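Local coordinates for protein molybdopterin biosynthesis enzyme, MoaB (Thermus thermophilus, PDB 3MCH) that probably binds molybdopterin and takes part in making the molybdenum cofactor, at residues 33-38 with 141-146; 48-53 with 78-83; 93-98 with 124-129; 99-104 with 108-113; 117-122 with 151-156. One frame throughout, in Å; residues are numbered along the deposited sequence.

Interaction 1: 33-38 with 141-146; sequences GPFEVA and AVLPVL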
# COMPACT_ATOMS: atom_id res chain seq x y z
N GLY B 33 21.88 -2.99 -17.70
CA GLY B 33 21.49 -3.95 -16.68
C GLY B 33 21.21 -5.33 -17.25
O GLY B 33 21.25 -5.51 -18.47
N PRO B 34 20.93 -6.32 -16.39
CA PRO B 34 20.65 -7.70 -16.81
C PRO B 34 19.28 -7.80 -17.46
O PRO B 34 18.45 -8.61 -17.06
CB PRO B 34 20.73 -8.47 -15.50
CG PRO B 34 20.16 -7.50 -14.52
CD PRO B 34 20.86 -6.20 -14.92
N PHE B 35 19.07 -6.96 -18.47
CA PHE B 35 17.80 -6.91 -19.17
C PHE B 35 17.97 -6.94 -20.68
O PHE B 35 18.91 -6.36 -21.23
CB PHE B 35 17.06 -5.61 -18.82
CG PHE B 35 16.88 -5.40 -17.35
CD1 PHE B 35 15.98 -6.18 -16.62
CD2 PHE B 35 17.63 -4.43 -16.68
CE1 PHE B 35 15.83 -6.00 -15.24
CE2 PHE B 35 17.48 -4.24 -15.30
CZ PHE B 35 16.58 -5.03 -14.58
N GLU B 36 17.05 -7.61 -21.35
CA GLU B 36 17.04 -7.66 -22.80
C GLU B 36 15.58 -7.52 -23.21
O GLU B 36 14.72 -8.31 -22.81
CB GLU B 36 17.66 -8.97 -23.33
CG GLU B 36 17.10 -10.25 -22.76
CD GLU B 36 17.91 -11.46 -23.18
OE1 GLU B 36 18.96 -11.28 -23.85
OE2 GLU B 36 17.52 -12.60 -22.84
N VAL B 37 15.29 -6.46 -23.96
CA VAL B 37 13.93 -6.19 -24.40
C VAL B 37 13.60 -7.13 -25.54
O VAL B 37 14.11 -6.99 -26.66
CB VAL B 37 13.78 -4.72 -24.86
CG1 VAL B 37 12.36 -4.46 -25.36
CG2 VAL B 37 14.11 -3.78 -23.69
N ALA B 38 12.74 -8.10 -25.23
CA ALA B 38 12.35 -9.13 -26.18
C ALA B 38 10.99 -8.88 -26.83
O ALA B 38 10.58 -9.64 -27.71
CB ALA B 38 12.35 -10.48 -25.49
N ALA B 141 13.32 4.14 -9.75
CA ALA B 141 13.08 3.91 -8.33
C ALA B 141 13.10 2.42 -7.98
O ALA B 141 13.53 2.04 -6.89
CB ALA B 141 11.75 4.54 -7.91
N VAL B 142 12.63 1.59 -8.91
CA VAL B 142 12.61 0.15 -8.66
C VAL B 142 13.87 -0.57 -9.16
O VAL B 142 14.19 -1.65 -8.68
CB VAL B 142 11.37 -0.52 -9.33
CG1 VAL B 142 10.08 0.09 -8.79
CG2 VAL B 142 11.44 -0.37 -10.83
N LEU B 143 14.57 0.03 -10.11
CA LEU B 143 15.76 -0.58 -10.70
C LEU B 143 16.75 -1.25 -9.74
O LEU B 143 17.22 -2.36 -10.01
CB LEU B 143 16.51 0.46 -11.55
CG LEU B 143 17.71 -0.07 -12.36
CD1 LEU B 143 17.23 -1.15 -13.33
CD2 LEU B 143 18.36 1.09 -13.12
N PRO B 144 17.09 -0.60 -8.61
CA PRO B 144 18.03 -1.21 -7.67
C PRO B 144 17.69 -2.60 -7.14
O PRO B 144 18.58 -3.38 -6.82
CB PRO B 144 18.10 -0.17 -6.55
CG PRO B 144 17.90 1.12 -7.27
CD PRO B 144 16.75 0.77 -8.21
N VAL B 145 16.40 -2.90 -7.04
CA VAL B 145 15.97 -4.20 -6.52
C VAL B 145 15.28 -5.05 -7.57
O VAL B 145 14.81 -6.14 -7.27
CB VAL B 145 15.01 -4.02 -5.32
CG1 VAL B 145 15.69 -3.23 -4.22
CG2 VAL B 145 13.73 -3.32 -5.77
N LEU B 146 15.23 -4.56 -8.80
CA LEU B 146 14.57 -5.29 -9.88
C LEU B 146 15.23 -6.63 -10.22
O LEU B 146 14.55 -7.64 -10.36
CB LEU B 146 14.46 -4.39 -11.12
CG LEU B 146 13.43 -4.79 -12.18
CD1 LEU B 146 12.09 -5.08 -11.52
CD2 LEU B 146 13.29 -3.67 -13.18
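F35 presents the far end of its ring to two leucines of segment 141-146. CE2 of F35 meets CD1 of L143 at 3.7 Å, while CZ of F35 lies 3.8 Å from CD2 of L146. Both leucines slant against the ring, and no hydrogen bond joins the segments; the contact is purely apolar, which suits an aromatic residue facing branched aliphatic ones. L143 reaches the ring by its torsions: CB sets off to one side, but CG lies anti to the backbone N (chi1 -174°) and CD1 comes round to the ring. Behind F35, CG of P34 stands 4.3 Å above one face of the F35 ring, offset toward its rim. P34 is the centre of an inverse gamma turn, closed by F35 N bonding to G33 O at 2.6 Å, and this turn sets the start of the strand. With an alanine in place of F35, L143 and L146 would probably lose the apolar surface they share and a gap would open beneath the strand. The ring also touches L30 of helix 21-30 and both P147 and L150 of helix 146-154, so it fills the space between strand 35-43, the outermost on its side of the chain's sheet, and the helices beside it.

Interaction 2: 48-53 with 78-83; sequences PMIKKV and DRTPEA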
# COMPACT_ATOMS: atom_id res chain seq x y z
N PRO B 48 -9.91 -5.57 -22.11
CA PRO B 48 -9.87 -6.87 -22.79
C PRO B 48 -8.60 -7.08 -23.60
O PRO B 48 -7.99 -8.15 -23.57
CB PRO B 48 -11.12 -6.84 -23.67
CG PRO B 48 -12.06 -6.00 -22.89
CD PRO B 48 -11.18 -4.87 -22.41
N MET B 49 -8.21 -6.05 -24.34
CA MET B 49 -7.02 -6.12 -25.18
C MET B 49 -5.74 -6.06 -24.37
O MET B 49 -4.76 -6.72 -24.71
CB MET B 49 -7.05 -5.00 -26.21
CG MET B 49 -8.26 -5.10 -27.13
SD MET B 49 -8.24 -3.83 -28.38
CE MET B 49 -7.10 -4.56 -29.56
N ILE B 50 -5.74 -5.27 -23.31
CA ILE B 50 -4.55 -5.18 -22.46
C ILE B 50 -4.31 -6.56 -21.88
O ILE B 50 -3.19 -7.07 -21.90
CB ILE B 50 -4.77 -4.17 -21.31
CG1 ILE B 50 -4.87 -2.75 -21.86
CG2 ILE B 50 -3.61 -4.26 -20.31
CD1 ILE B 50 -5.43 -1.71 -20.89
N LYS B 51 -5.37 -7.17 -21.37
CA LYS B 51 -5.29 -8.49 -20.77
C LYS B 51 -4.83 -9.58 -21.75
O LYS B 51 -4.08 -10.47 -21.37
CB LYS B 51 -6.64 -8.86 -20.14
CG LYS B 51 -7.08 -7.86 -19.08
CD LYS B 51 -8.42 -8.22 -18.43
CE LYS B 51 -8.30 -9.45 -17.55
NZ LYS B 51 -9.55 -9.68 -16.76
N LYS B 52 -5.27 -9.50 -23.00
CA LYS B 52 -4.87 -10.51 -23.98
C LYS B 52 -3.35 -10.51 -24.17
O LYS B 52 -2.73 -11.57 -24.21
CB LYS B 52 -5.54 -10.26 -25.33
CG LYS B 52 -5.16 -11.30 -26.37
CD LYS B 52 -5.76 -11.03 -27.74
CE LYS B 52 -5.30 -12.07 -28.75
NZ LYS B 52 -5.89 -11.85 -30.10
N VAL B 53 -2.77 -9.32 -24.29
CA VAL B 53 -1.33 -9.19 -24.47
C VAL B 53 -0.59 -9.64 -23.21
O VAL B 53 0.37 -10.40 -23.30
CB VAL B 53 -0.93 -7.73 -24.79
CG1 VAL B 53 0.59 -7.61 -24.87
CG2 VAL B 53 -1.56 -7.29 -26.10
N ASP B 78 -8.46 5.56 -17.71
CA ASP B 78 -7.25 4.86 -17.26
C ASP B 78 -7.64 3.63 -16.45
O ASP B 78 -7.94 3.75 -15.26
CB ASP B 78 -6.38 5.78 -16.40
CG ASP B 78 -5.98 7.05 -17.12
OD1 ASP B 78 -5.53 6.96 -18.28
OD2 ASP B 78 -6.11 8.14 -16.52
N ARG B 79 -7.62 2.47 -17.08
CA ARG B 79 -7.99 1.24 -16.39
C ARG B 79 -6.90 0.16 -16.44
O ARG B 79 -7.18 -1.02 -16.23
CB ARG B 79 -9.30 0.69 -16.96
CG ARG B 79 -10.50 1.58 -16.64
CD ARG B 79 -11.78 1.06 -17.29
NE ARG B 79 -11.79 1.26 -18.73
CZ ARG B 79 -12.82 0.99 -19.53
NH1 ARG B 79 -13.95 0.51 -19.02
NH2 ARG B 79 -12.73 1.22 -20.83
N THR B 80 -5.67 0.58 -16.72
CA THR B 80 -4.57 -0.37 -16.79
C THR B 80 -4.37 -1.12 -15.48
O THR B 80 -4.10 -2.32 -15.48
CB THR B 80 -3.25 0.34 -17.18
OG1 THR B 80 -3.41 0.94 -18.47
CG2 THR B 80 -2.09 -0.66 -17.24
N PRO B 81 -4.51 -0.43 -14.33
CA PRO B 81 -4.33 -1.12 -13.05
C PRO B 81 -5.39 -2.20 -12.83
O PRO B 81 -5.08 -3.31 -12.42
CB PRO B 81 -4.44 0.01 -12.02
CG PRO B 81 -3.93 1.19 -12.77
CD PRO B 81 -4.61 1.02 -14.12
N GLU B 82 -6.65 -1.86 -13.11
CA GLU B 82 -7.74 -2.81 -12.95
C GLU B 82 -7.55 -4.02 -13.86
O GLU B 82 -7.73 -5.16 -13.44
CB GLU B 82 -9.09 -2.16 -13.26
CG GLU B 82 -9.55 -1.14 -12.23
CD GLU B 82 -9.16 0.28 -12.60
OE1 GLU B 82 -7.97 0.53 -12.87
OE2 GLU B 82 -10.06 1.15 -12.61
N ALA B 83 -7.20 -3.76 -15.11
CA ALA B 83 -7.00 -4.84 -16.07
C ALA B 83 -5.87 -5.76 -15.63
O ALA B 83 -5.96 -6.98 -15.75
CB ALA B 83 -6.70 -4.27 -17.45
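K51 of helix 47-60 lays its aliphatic chain against A83 of helix 80-85. From CB, the chain leaves with CG anti to the carbonyl carbon, and K51 CG comes to 3.6 Å from A83 O and 4.0 Å from A83 CB. K51 CD follows at 3.8 Å from A83 O, and a bend at the third torsion (chi3 69°) keeps K51 CE at the same 3.8 Å from A83 O. The tip, NZ, passes the carbonyl and forms a salt bridge with E86, three residues beyond A83. A lysine suits this place because its methylenes can pack while its charge reaches a partner at the margin. One residue earlier, I50, itself buried, packs deeper: its CG2 lies 4.2 Å from A83 CB, and its CD1 comes to 4.1 Å from T80 OG1, the two side chains crossing at about a right angle. The small A83 lets the helices close to 6.2 Å between its CA and that of K51. T80 OG1 is hydrogen-bonded to G70 O, so I50 covers a hydroxyl already satisfied. No hydrogen bond crosses the contact, and A83 O is buried with no partner in the model; cohesion here therefore rests on apolar packing, with the K51-E86 charge pair beside it.

Interaction 3: 93-98 with 124-129; sequences PGLAEL and LILNLP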
# COMPACT_ATOMS: atom_id res chain seq x y z
N PRO B 93 2.95 -4.93 -3.46
CA PRO B 93 2.71 -3.53 -3.12
C PRO B 93 3.95 -2.67 -2.96
O PRO B 93 3.93 -1.50 -3.30
CB PRO B 93 1.88 -3.63 -1.83
CG PRO B 93 2.30 -4.94 -1.24
CD PRO B 93 2.36 -5.83 -2.46
N GLY B 94 5.03 -3.26 -2.45
CA GLY B 94 6.26 -2.51 -2.26
C GLY B 94 6.77 -1.89 -3.54
O GLY B 94 7.35 -0.80 -3.52
N LEU B 95 6.57 -2.57 -4.67
CA LEU B 95 7.03 -2.02 -5.94
C LEU B 95 6.10 -0.92 -6.43
O LEU B 95 6.54 0.05 -7.05
CB LEU B 95 7.15 -3.14 -6.98
CG LEU B 95 8.29 -4.13 -6.72
CD1 LEU B 95 8.28 -5.26 -7.75
CD2 LEU B 95 9.62 -3.37 -6.78
N ALA B 96 4.81 -1.06 -6.14
CA ALA B 96 3.84 -0.04 -6.53
C ALA B 96 4.17 1.23 -5.74
O ALA B 96 4.05 2.34 -6.27
CB ALA B 96 2.41 -0.52 -6.20
N GLU B 97 4.59 1.07 -4.50
CA GLU B 97 4.96 2.21 -3.65
C GLU B 97 6.23 2.87 -4.20
O GLU B 97 6.34 4.10 -4.24
CB GLU B 97 5.19 1.73 -2.21
CG GLU B 97 3.95 1.10 -1.60
CD GLU B 97 4.23 0.32 -0.33
OE1 GLU B 97 5.41 -0.02 -0.06
OE2 GLU B 97 3.26 0.02 0.41
N LEU B 98 7.19 2.06 -4.63
CA LEU B 98 8.42 2.63 -5.17
C LEU B 98 8.12 3.45 -6.41
O LEU B 98 8.69 4.53 -6.61
CB LEU B 98 9.43 1.52 -5.51
CG LEU B 98 10.07 0.78 -4.33
CD1 LEU B 98 11.07 -0.24 -4.86
CD2 LEU B 98 10.76 1.77 -3.40
N LEU B 124 6.94 -11.06 -13.69
CA LEU B 124 6.72 -9.90 -12.84
C LEU B 124 6.15 -8.81 -13.74
O LEU B 124 6.70 -8.54 -14.80
CB LEU B 124 8.03 -9.43 -12.21
CG LEU B 124 7.99 -8.22 -11.28
CD1 LEU B 124 7.13 -8.51 -10.06
CD2 LEU B 124 9.41 -7.87 -10.87
N ILE B 125 5.06 -8.18 -13.30
CA ILE B 125 4.41 -7.14 -14.07
C ILE B 125 4.30 -5.85 -13.27
O ILE B 125 3.81 -5.84 -12.14
CB ILE B 125 2.98 -7.58 -14.50
CG1 ILE B 125 3.05 -8.93 -15.21
CG2 ILE B 125 2.34 -6.53 -15.40
CD1 ILE B 125 3.04 -10.11 -14.27
N LEU B 126 4.79 -4.75 -13.86
CA LEU B 126 4.73 -3.44 -13.22
C LEU B 126 4.01 -2.45 -14.14
O LEU B 126 4.28 -2.41 -15.34
CB LEU B 126 6.14 -2.90 -12.94
CG LEU B 126 6.88 -3.35 -11.68
CD1 LEU B 126 7.11 -4.84 -11.69
CD2 LEU B 126 8.21 -2.60 -11.61
N ASN B 127 3.11 -1.66 -13.56
CA ASN B 127 2.37 -0.62 -14.29
C ASN B 127 3.08 0.71 -14.08
O ASN B 127 2.95 1.32 -13.01
CB ASN B 127 0.95 -0.43 -13.75
CG ASN B 127 0.04 -1.61 -13.97
OD1 ASN B 127 -0.93 -1.78 -13.24
ND2 ASN B 127 0.32 -2.42 -14.99
N LEU B 128 3.82 1.18 -15.08
CA LEU B 128 4.51 2.47 -15.00
C LEU B 128 3.59 3.57 -15.55
O LEU B 128 2.69 3.30 -16.34
CB LEU B 128 5.78 2.45 -15.85
CG LEU B 128 6.91 1.48 -15.51
CD1 LEU B 128 7.89 1.42 -16.67
CD2 LEU B 128 7.61 1.96 -14.24
N PRO B 129 3.81 4.83 -15.12
CA PRO B 129 2.99 5.94 -15.60
C PRO B 129 3.21 6.09 -17.11
O PRO B 129 4.14 5.50 -17.66
CB PRO B 129 3.54 7.14 -14.82
CG PRO B 129 3.98 6.51 -13.54
CD PRO B 129 4.68 5.27 -14.02
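L95 extends one methyl, CD1, toward two leucines of strand 123-128, and that single atom makes the contact: it lies 4.1 Å from CD1 of L124 and likewise 4.1 Å from CD1 of L126. The two approaches differ. L95 and L124 meet tip to tip, whereas L126 crosses L95 at about a right angle, its own CG anti to the carbonyl carbon. L95 has the usual leucine shape of a helix, CG beside the backbone N (chi1 -70°) and the chain extended beyond it (chi2 176°), which carries CD1 well clear of the backbone and down onto the strand. L124 and L126 are two residues apart, so both point to this face of the sheet, while I125 and N127 turn to the other, where T80, P81 and T84 of helix 80-85 lie. This is the layering of an alpha/beta fold: helix 93-99 lies over one face of the mixed sheet, and strand 123-128, parallel to strand 65-69 and antiparallel to strand 117-120, supplies apolar side chains beneath it. Leucine suits all three places, being flexible and wholly apolar in a layer where every touching residue is buried. Around them, V142 of helix 132-142 and A117 of strand 117-120 pack on L95, L65 and V119 flank L124, and L67 lies against L126. L95 also touches L112 of the second subunit. Two residues on, E97 packs against its counterparts in both other chains of the trimer.

Interaction 4: 99-104 with 108-113; sequences MRLVGL and PMAALS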
# COMPACT_ATOMS: atom_id res chain seq x y z
N MET B 99 7.22 2.95 -7.26
CA MET B 99 6.88 3.67 -8.49
C MET B 99 6.18 5.00 -8.23
O MET B 99 6.15 5.87 -9.10
CB MET B 99 6.04 2.78 -9.41
CG MET B 99 6.82 1.61 -9.99
SD MET B 99 5.94 0.66 -11.25
CE MET B 99 4.72 -0.18 -10.23
N ARG B 100 5.62 5.16 -7.03
CA ARG B 100 4.95 6.41 -6.67
C ARG B 100 5.95 7.35 -6.00
O ARG B 100 5.59 8.45 -5.59
CB ARG B 100 3.77 6.15 -5.73
CG ARG B 100 2.50 5.71 -6.43
CD ARG B 100 1.31 5.71 -5.47
NE ARG B 100 1.25 4.52 -4.63
CZ ARG B 100 0.78 3.34 -5.03
NH1 ARG B 100 0.34 3.19 -6.28
NH2 ARG B 100 0.73 2.32 -4.19
N LEU B 101 7.20 6.89 -5.90
CA LEU B 101 8.29 7.68 -5.30
C LEU B 101 7.97 8.12 -3.88
O LEU B 101 8.35 9.21 -3.45
CB LEU B 101 8.57 8.91 -6.17
CG LEU B 101 8.67 8.69 -7.68
CD1 LEU B 101 8.94 10.03 -8.38
CD2 LEU B 101 9.78 7.69 -7.98
N VAL B 102 7.28 7.26 -3.14
CA VAL B 102 6.86 7.56 -1.77
C VAL B 102 8.00 7.93 -0.82
O VAL B 102 8.96 7.17 -0.66
CB VAL B 102 6.08 6.38 -1.15
CG1 VAL B 102 5.58 6.76 0.24
CG2 VAL B 102 4.91 6.01 -2.03
N GLY B 103 7.87 9.10 -0.19
CA GLY B 103 8.86 9.56 0.77
C GLY B 103 10.20 10.01 0.23
O GLY B 103 11.09 10.34 1.01
N LEU B 104 10.35 10.05 -1.09
CA LEU B 104 11.62 10.47 -1.69
C LEU B 104 11.74 11.98 -1.86
O LEU B 104 12.85 12.49 -2.05
CB LEU B 104 11.80 9.80 -3.05
CG LEU B 104 11.91 8.27 -3.08
CD1 LEU B 104 12.11 7.81 -4.51
CD2 LEU B 104 13.08 7.82 -2.21
N PRO B 108 6.07 15.14 -6.48
CA PRO B 108 4.82 14.94 -5.74
C PRO B 108 3.71 14.30 -6.57
O PRO B 108 3.01 13.41 -6.10
CB PRO B 108 4.46 16.36 -5.30
CG PRO B 108 5.80 16.94 -4.98
CD PRO B 108 6.66 16.46 -6.14
N MET B 109 3.55 14.76 -7.81
CA MET B 109 2.50 14.24 -8.69
C MET B 109 2.58 12.73 -8.92
O MET B 109 1.58 12.10 -9.26
CB MET B 109 2.53 14.97 -10.03
CG MET B 109 1.18 15.49 -10.50
SD MET B 109 0.28 16.41 -9.22
CE MET B 109 1.26 17.92 -9.11
N ALA B 110 3.76 12.16 -8.73
CA ALA B 110 3.96 10.73 -8.93
C ALA B 110 3.09 9.89 -7.99
O ALA B 110 2.83 8.72 -8.25
CB ALA B 110 5.44 10.37 -8.73
N ALA B 111 2.62 10.51 -6.92
CA ALA B 111 1.78 9.81 -5.95
C ALA B 111 0.38 9.48 -6.47
O ALA B 111 -0.32 8.67 -5.88
CB ALA B 111 1.67 10.64 -4.67
N LEU B 112 -0.02 10.11 -7.57
CA LEU B 112 -1.35 9.88 -8.12
C LEU B 112 -1.48 8.64 -9.00
O LEU B 112 -2.58 8.29 -9.42
CB LEU B 112 -1.81 11.11 -8.90
CG LEU B 112 -1.95 12.39 -8.07
CD1 LEU B 112 -2.47 13.51 -8.95
CD2 LEU B 112 -2.90 12.15 -6.90
N SER B 113 -0.36 7.97 -9.27
CA SER B 113 -0.40 6.77 -10.10
C SER B 113 -1.05 5.61 -9.35
O SER B 113 -0.70 5.32 -8.21
CB SER B 113 1.01 6.36 -10.52
OG SER B 113 0.97 5.20 -11.32
O HOH W 1 4.32 7.61 -10.48
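M99 meets segment 108-113 through a water, which donates a hydrogen bond of 2.9 Å to M99 O and another of 2.9 Å to A110 O; the two carbonyls, which could not bond to each other directly, are thus joined. M99 O also accepts from S138 OG. R100 comes next and buries the most surface of the contact. Its CA makes a C-H...O contact with A110 O at 3.5 Å, and its methylenes run on past the carbonyls, CD lying 3.4 Å from A111 O. A bend at the third torsion (chi3 -81°) then brings the guanidinium round beside S113, whose O lies at its edge. R100 NH1 donates to S113 O over 3.1 Å, a moderately bent bond (149° at the hydrogen), reaching the oxygen 26° off the carbonyl plane. Arginine can serve two ways at once: NH2 of R100 forms a salt bridge with E97 of the third subunit. L101 follows with positive phi and packs its CD1 at 3.5 Å on CB of A110, whose small methyl permits so close an approach. L101 then opens a type II turn closed by L104 N bonding to L101 O at 3.2 Å; G103, also with positive phi, fits the third position. Helix 93-99 thus ends in a Schellman motif at L101, which also begins the type II turn; the 3-10 segment 109-112 packs against it, in a loop lying at the contacts between subunits of the trimer.

Interaction 5: 117-122 with 151-156; sequences AGVRGR and SLVTGK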
# COMPACT_ATOMS: atom_id res chain seq x y z
N ALA B 117 1.69 -3.69 -9.10
CA ALA B 117 2.83 -4.54 -9.39
C ALA B 117 2.46 -5.91 -8.87
O ALA B 117 1.86 -6.04 -7.80
CB ALA B 117 4.08 -4.02 -8.69
N GLY B 118 2.81 -6.95 -9.62
CA GLY B 118 2.49 -8.28 -9.17
C GLY B 118 3.10 -9.37 -10.02
O GLY B 118 3.86 -9.10 -10.95
N VAL B 119 2.75 -10.61 -9.69
CA VAL B 119 3.27 -11.75 -10.41
C VAL B 119 2.15 -12.60 -10.99
O VAL B 119 1.11 -12.78 -10.37
CB VAL B 119 4.11 -12.65 -9.47
CG1 VAL B 119 4.56 -13.93 -10.19
CG2 VAL B 119 5.33 -11.87 -8.97
N ARG B 120 2.37 -13.09 -12.21
CA ARG B 120 1.44 -14.00 -12.86
C ARG B 120 2.36 -15.11 -13.35
O ARG B 120 3.27 -14.87 -14.15
CB ARG B 120 0.72 -13.36 -14.06
CG ARG B 120 -0.30 -14.32 -14.69
CD ARG B 120 -0.88 -13.80 -16.00
NE ARG B 120 -1.64 -14.85 -16.68
CZ ARG B 120 -2.85 -15.27 -16.33
NH1 ARG B 120 -3.47 -14.74 -15.28
NH2 ARG B 120 -3.44 -16.25 -17.01
N GLY B 121 2.15 -16.33 -12.85
CA GLY B 121 3.01 -17.43 -13.24
C GLY B 121 4.43 -17.13 -12.79
O GLY B 121 4.70 -17.02 -11.59
N ARG B 122 5.35 -16.99 -13.74
CA ARG B 122 6.73 -16.67 -13.43
C ARG B 122 7.11 -15.36 -14.11
O ARG B 122 8.24 -15.19 -14.56
CB ARG B 122 7.66 -17.79 -13.88
CG ARG B 122 7.73 -18.96 -12.90
CD ARG B 122 8.42 -20.15 -13.53
NE ARG B 122 7.57 -20.77 -14.54
CZ ARG B 122 8.00 -21.21 -15.71
NH1 ARG B 122 7.16 -21.77 -16.56
NH2 ARG B 122 9.28 -21.08 -16.04
N SER B 151 14.95 -12.55 -10.06
CA SER B 151 15.58 -13.85 -9.82
C SER B 151 14.69 -14.73 -8.95
O SER B 151 14.63 -15.95 -9.14
CB SER B 151 16.97 -13.67 -9.17
OG SER B 151 16.89 -13.05 -7.90
N LEU B 152 13.97 -14.13 -8.01
CA LEU B 152 13.08 -14.88 -7.13
C LEU B 152 11.82 -15.34 -7.86
O LEU B 152 11.39 -16.48 -7.73
CB LEU B 152 12.70 -14.03 -5.92
CG LEU B 152 13.83 -13.78 -4.93
CD1 LEU B 152 13.32 -12.92 -3.78
CD2 LEU B 152 14.37 -15.11 -4.41
N VAL B 153 11.24 -14.43 -8.64
CA VAL B 153 10.03 -14.73 -9.40
C VAL B 153 10.25 -15.76 -10.50
O VAL B 153 9.44 -16.67 -10.68
CB VAL B 153 9.48 -13.44 -10.06
CG1 VAL B 153 8.36 -13.78 -11.04
CG2 VAL B 153 8.97 -12.49 -8.99
N THR B 154 11.35 -15.61 -11.23
CA THR B 154 11.65 -16.47 -12.36
C THR B 154 12.54 -17.66 -12.06
O THR B 154 12.55 -18.64 -12.82
CB THR B 154 12.34 -15.67 -13.47
OG1 THR B 154 13.66 -15.30 -13.04
CG2 THR B 154 11.55 -14.41 -13.77
N GLY B 155 13.29 -17.58 -10.97
CA GLY B 155 14.19 -18.66 -10.62
C GLY B 155 15.44 -18.62 -11.48
O GLY B 155 16.28 -19.51 -11.40
N LYS B 156 15.57 -17.58 -12.30
CA LYS B 156 16.72 -17.42 -13.18
C LYS B 156 17.81 -16.58 -12.52
O LYS B 156 17.53 -15.67 -11.75
CB LYS B 156 16.30 -16.76 -14.50
CG LYS B 156 15.33 -17.58 -15.34
CD LYS B 156 14.81 -16.81 -16.57
CE LYS B 156 15.93 -16.43 -17.53
NZ LYS B 156 15.44 -15.66 -18.72
O HOH W 2 6.66 -17.08 -9.66
O HOH W 3 11.06 -18.70 -15.43
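V119 and V153 reach toward each other tip to tip, with CG2 of V119 at 3.7 Å from CG2 of V153 and the CG1 methyls of V119 and V153 3.9 Å apart. Each valine has CG1 anti to its own backbone N, and the paired methyls mesh as short, stiff, beta-branched groups do well between a strand and a helix. V153 CG1 leans further, onto the backbone of R122, 3.7 Å from R122 C. R122 itself passes alongside the helix end: its CG lies 3.6 Å from V153 O, after which the chain bends and leads its guanidinium away. Its carbonyl meets the methyl of T154, R122 O being 3.5 Å from T154 CG2. T154 holds OG1 between the backbone N and the carbonyl carbon (chi1 70°), the placement that turns the methyl to R122 and the hydroxyl to its own chain. There OG1 accepts from K156 N at 3.1 Å (159° at the hydrogen), an ST turn, and is also bonded to L150 O. A valine in place of T154 would probably leave K156 N without its acceptor and free the turn after the helix to shift. Two waters add polar links, one donating to both G121 O and V153 O, the other donating to T154 O and weakly bound to NH2 of R122. V153 also packs on L74 of the second subunit. The last turn of helix 146-154 thus packs on V119 of strand 117-120 and on R122 just after it, with T154 reaching F2 of strand 2-9, while R120 points away, to a salt bridge with D59 of helix 47-60.

How the interactions relate
Along the chain, interaction 1 spans interactions 2, 3 and 4; interaction 2 closes before 3 opens, and interaction 4 lies between the two segments of 3. Interaction 5 alternates with both 1 and 3. Three of them, 1, 3 and 5, reach the same mixed sheet, their centres about 13 Å from one another, and strands 117-120 and 123-128 run side by side to join 3 with 5. Interactions 1 and 2, about 23 Å apart between centres, lie on opposite sides of the chain's centre. M99 and V142 are packed where 1, 3 and 4 meet. Interactions 1, 3, 4 and 5 all touch the second subunit, so packing within the chain is continuous with assembly of the trimer.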